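Local coordinates for protein putative Acetyltransferase (Pyrococcus horikoshii, PDB 3DDD) that binds coenzyme A and is a putative acetyltransferase of the GNAT family, probably transferring acyl groups, at residues 57-62 / 191-196. Sequence-based numbering, arbitrary orientation.
Sequences SLEVQP and MRRGAR. With EDO (1,2-ethanediol), chain D.
Glu59, near the end of helix 47-60, is shared by two successive arginines where helix 184-192 gives way to the turn that follows. Each carboxylate oxygen takes one of them. OE1 of Glu59 forms a salt bridge with NH2 of Arg192 at 2.9 Å. This bond is nearly straight, 162° at the hydrogen, and lies at the edge of the guanidinium, in its plane. It reaches the carboxylate from above, 37° out of its plane. A weak bond from Arg192 NE to the same oxygen adds little. OE2 of Glu59 forms a salt bridge with NH2 of Arg193 at 2.8 Å. The N-H points poorly here, and the two flat groups are tilted against each other.

Beyond CG the Glu59 chain is extended, which carries the carboxylate across to the arginines. Arg192 bends at chi3 (-72°) and turns the edge carrying NE and NH2 to Glu59 OE1. Two waters complete the network, each crossing to the other oxygen. One joins OE2 of Glu59 to NE of Arg192; the other joins OE1 of Glu59 to NE of Arg193.

The tight side lies beside this polar group, where Val60 packs on Val186 and Ala189 of helix 184-192. The charged side is looser: Glu59 and Arg192 are exposed, and the alpha carbons of these two residues stay 10.7 Å apart. NH1 of Arg193 also forms a salt bridge with Glu55, one turn before Glu59 on helix 47-60. Gly194 ends the second helix in a Schellman motif.

The contact joins the two GNAT regions of the chain, away from the coenzyme A site. Its water-bridged ion pairs imply a hydrated electrostatic link, with the positive charge of two arginines probably balanced by Glu59 and Glu55.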
loop_
_atom_site.group_PDB
_atom_site.type_symbol
_atom_site.label_atom_id
_atom_site.label_comp_id
_atom_site.label_asym_id
_atom_site.label_seq_id
_atom_site.Cartn_x
_atom_site.Cartn_y
_atom_site.Cartn_z
ATOM N N SER A 57 -8.141 3.464 -4.456
ATOM C CA SER A 57 -6.986 4.365 -4.489
ATOM C C SER A 57 -7.370 5.777 -4.917
ATOM O O SER A 57 -6.999 6.736 -4.259
ATOM C CB SER A 57 -5.898 3.794 -5.406
ATOM O OG SER A 57 -5.453 2.539 -4.894
ATOM N N LEU A 58 -8.129 5.906 -5.999
ATOM C CA LEU A 58 -8.596 7.209 -6.442
ATOM C C LEU A 58 -9.598 7.870 -5.477
ATOM O O LEU A 58 -9.711 9.081 -5.480
ATOM C CB LEU A 58 -9.179 7.155 -7.868
ATOM C CG LEU A 58 -8.212 6.869 -9.016
ATOM C CD1 LEU A 58 -8.924 6.869 -10.378
ATOM C CD2 LEU A 58 -7.038 7.841 -9.000
ATOM N N GLU A 59 -10.351 7.107 -4.692
ATOM C CA GLU A 59 -11.122 7.698 -3.598
ATOM C C GLU A 59 -10.206 8.256 -2.492
ATOM O O GLU A 59 -10.473 9.295 -1.918
ATOM C CB GLU A 59 -12.074 6.675 -2.970
ATOM C CG GLU A 59 -13.447 6.682 -3.572
ATOM C CD GLU A 59 -14.401 5.716 -2.893
ATOM O OE1 GLU A 59 -14.211 5.387 -1.686
ATOM O OE2 GLU A 59 -15.354 5.288 -3.590
ATOM N N VAL A 60 -9.160 7.509 -2.158
ATOM C CA VAL A 60 -8.198 7.936 -1.150
ATOM C C VAL A 60 -7.461 9.202 -1.629
ATOM O O VAL A 60 -7.278 10.157 -0.866
ATOM C CB VAL A 60 -7.255 6.758 -0.785
ATOM C CG1 VAL A 60 -6.125 7.182 0.130
ATOM C CG2 VAL A 60 -8.095 5.616 -0.125
ATOM N N GLN A 61 -7.070 9.240 -2.896
ATOM C CA GLN A 61 -6.333 10.393 -3.414
ATOM C C GLN A 61 -6.756 10.692 -4.836
ATOM O O GLN A 61 -6.142 10.221 -5.792
ATOM C CB GLN A 61 -4.828 10.166 -3.302
ATOM C CG GLN A 61 -3.995 11.469 -3.378
ATOM C CD GLN A 61 -4.167 12.371 -2.160
ATOM O OE1 GLN A 61 -3.905 11.963 -1.034
ATOM N NE2 GLN A 61 -4.589 13.607 -2.394
ATOM N N PRO A 62 -7.877 11.424 -4.988
ATOM C CA PRO A 62 -8.427 11.661 -6.336
ATOM C C PRO A 62 -7.476 12.254 -7.357
ATOM O O PRO A 62 -7.577 11.939 -8.551
ATOM C CB PRO A 62 -9.626 12.581 -6.074
ATOM C CG PRO A 62 -10.063 12.220 -4.657
ATOM C CD PRO A 62 -8.748 11.960 -3.914
HETATM N N MSE A 191 -13.709 -0.179 3.906
HETATM C CA MSE A 191 -14.918 -0.598 4.566
HETATM C C MSE A 191 -16.150 -0.259 3.734
HETATM O O MSE A 191 -17.129 -1.015 3.768
HETATM C CB MSE A 191 -15.005 -0.026 5.971
HETATM C CG MSE A 191 -14.026 -0.643 6.933
HETATM SE SE MSE A 191 -13.829 0.337 8.617
HETATM C CE MSE A 191 -15.635 -0.027 9.318
ATOM N N ARG A 192 -16.128 0.819 2.950
ATOM C CA ARG A 192 -17.254 1.020 1.992
ATOM C C ARG A 192 -17.382 -0.124 0.975
ATOM O O ARG A 192 -18.485 -0.375 0.466
ATOM C CB ARG A 192 -17.177 2.365 1.286
ATOM C CG ARG A 192 -17.456 3.555 2.245
ATOM C CD ARG A 192 -17.690 4.862 1.494
ATOM N NE ARG A 192 -16.451 5.371 0.908
ATOM C CZ ARG A 192 -15.562 6.071 1.602
ATOM N NH1 ARG A 192 -15.789 6.327 2.881
ATOM N NH2 ARG A 192 -14.438 6.494 1.034
ATOM N N ARG A 193 -16.280 -0.842 0.704
ATOM C CA ARG A 193 -16.299 -1.938 -0.255
ATOM C C ARG A 193 -16.376 -3.319 0.357
ATOM O O ARG A 193 -16.152 -4.294 -0.332
ATOM C CB ARG A 193 -15.067 -1.913 -1.129
ATOM C CG ARG A 193 -14.720 -0.587 -1.621
ATOM C CD ARG A 193 -15.086 -0.385 -3.039
ATOM N NE ARG A 193 -14.766 0.996 -3.370
ATOM C CZ ARG A 193 -14.856 1.520 -4.580
ATOM N NH1 ARG A 193 -15.210 0.763 -5.628
ATOM N NH2 ARG A 193 -14.562 2.807 -4.732
ATOM N N GLY A 194 -16.627 -3.403 1.648
ATOM C CA GLY A 194 -16.933 -4.670 2.269
ATOM C C GLY A 194 -15.877 -5.178 3.215
ATOM O O GLY A 194 -16.077 -6.218 3.837
ATOM N N ALA A 195 -14.768 -4.447 3.335
ATOM C CA ALA A 195 -13.694 -4.818 4.244
ATOM C C ALA A 195 -14.252 -4.861 5.653
ATOM O O ALA A 195 -15.101 -4.055 5.995
ATOM C CB ALA A 195 -12.532 -3.824 4.152
ATOM N N ARG A 196 -13.784 -5.815 6.460
ATOM C CA ARG A 196 -14.338 -6.058 7.781
ATOM C C ARG A 196 -13.358 -5.598 8.831
ATOM O O ARG A 196 -12.198 -5.961 8.760
ATOM C CB ARG A 196 -14.553 -7.533 7.981
ATOM C CG ARG A 196 -15.497 -8.214 6.941
ATOM C CD ARG A 196 -15.261 -9.739 7.034
ATOM N NE ARG A 196 -16.165 -10.580 6.250
ATOM C CZ ARG A 196 -17.403 -10.868 6.602
ATOM N NH1 ARG A 196 -17.926 -10.368 7.716
ATOM N NH2 ARG A 196 -18.119 -11.653 5.824
HETATM C C1 EDO D . -14.046 -8.730 2.642
HETATM O O1 EDO D . -13.882 -8.034 1.418
HETATM C C2 EDO D . -14.172 -10.201 2.268
HETATM O O2 EDO D . -14.391 -10.947 3.466
HETATM O O HOH W 1 -17.376 4.644 -1.815
HETATM O O HOH W 2 -14.740 2.811 -1.455
#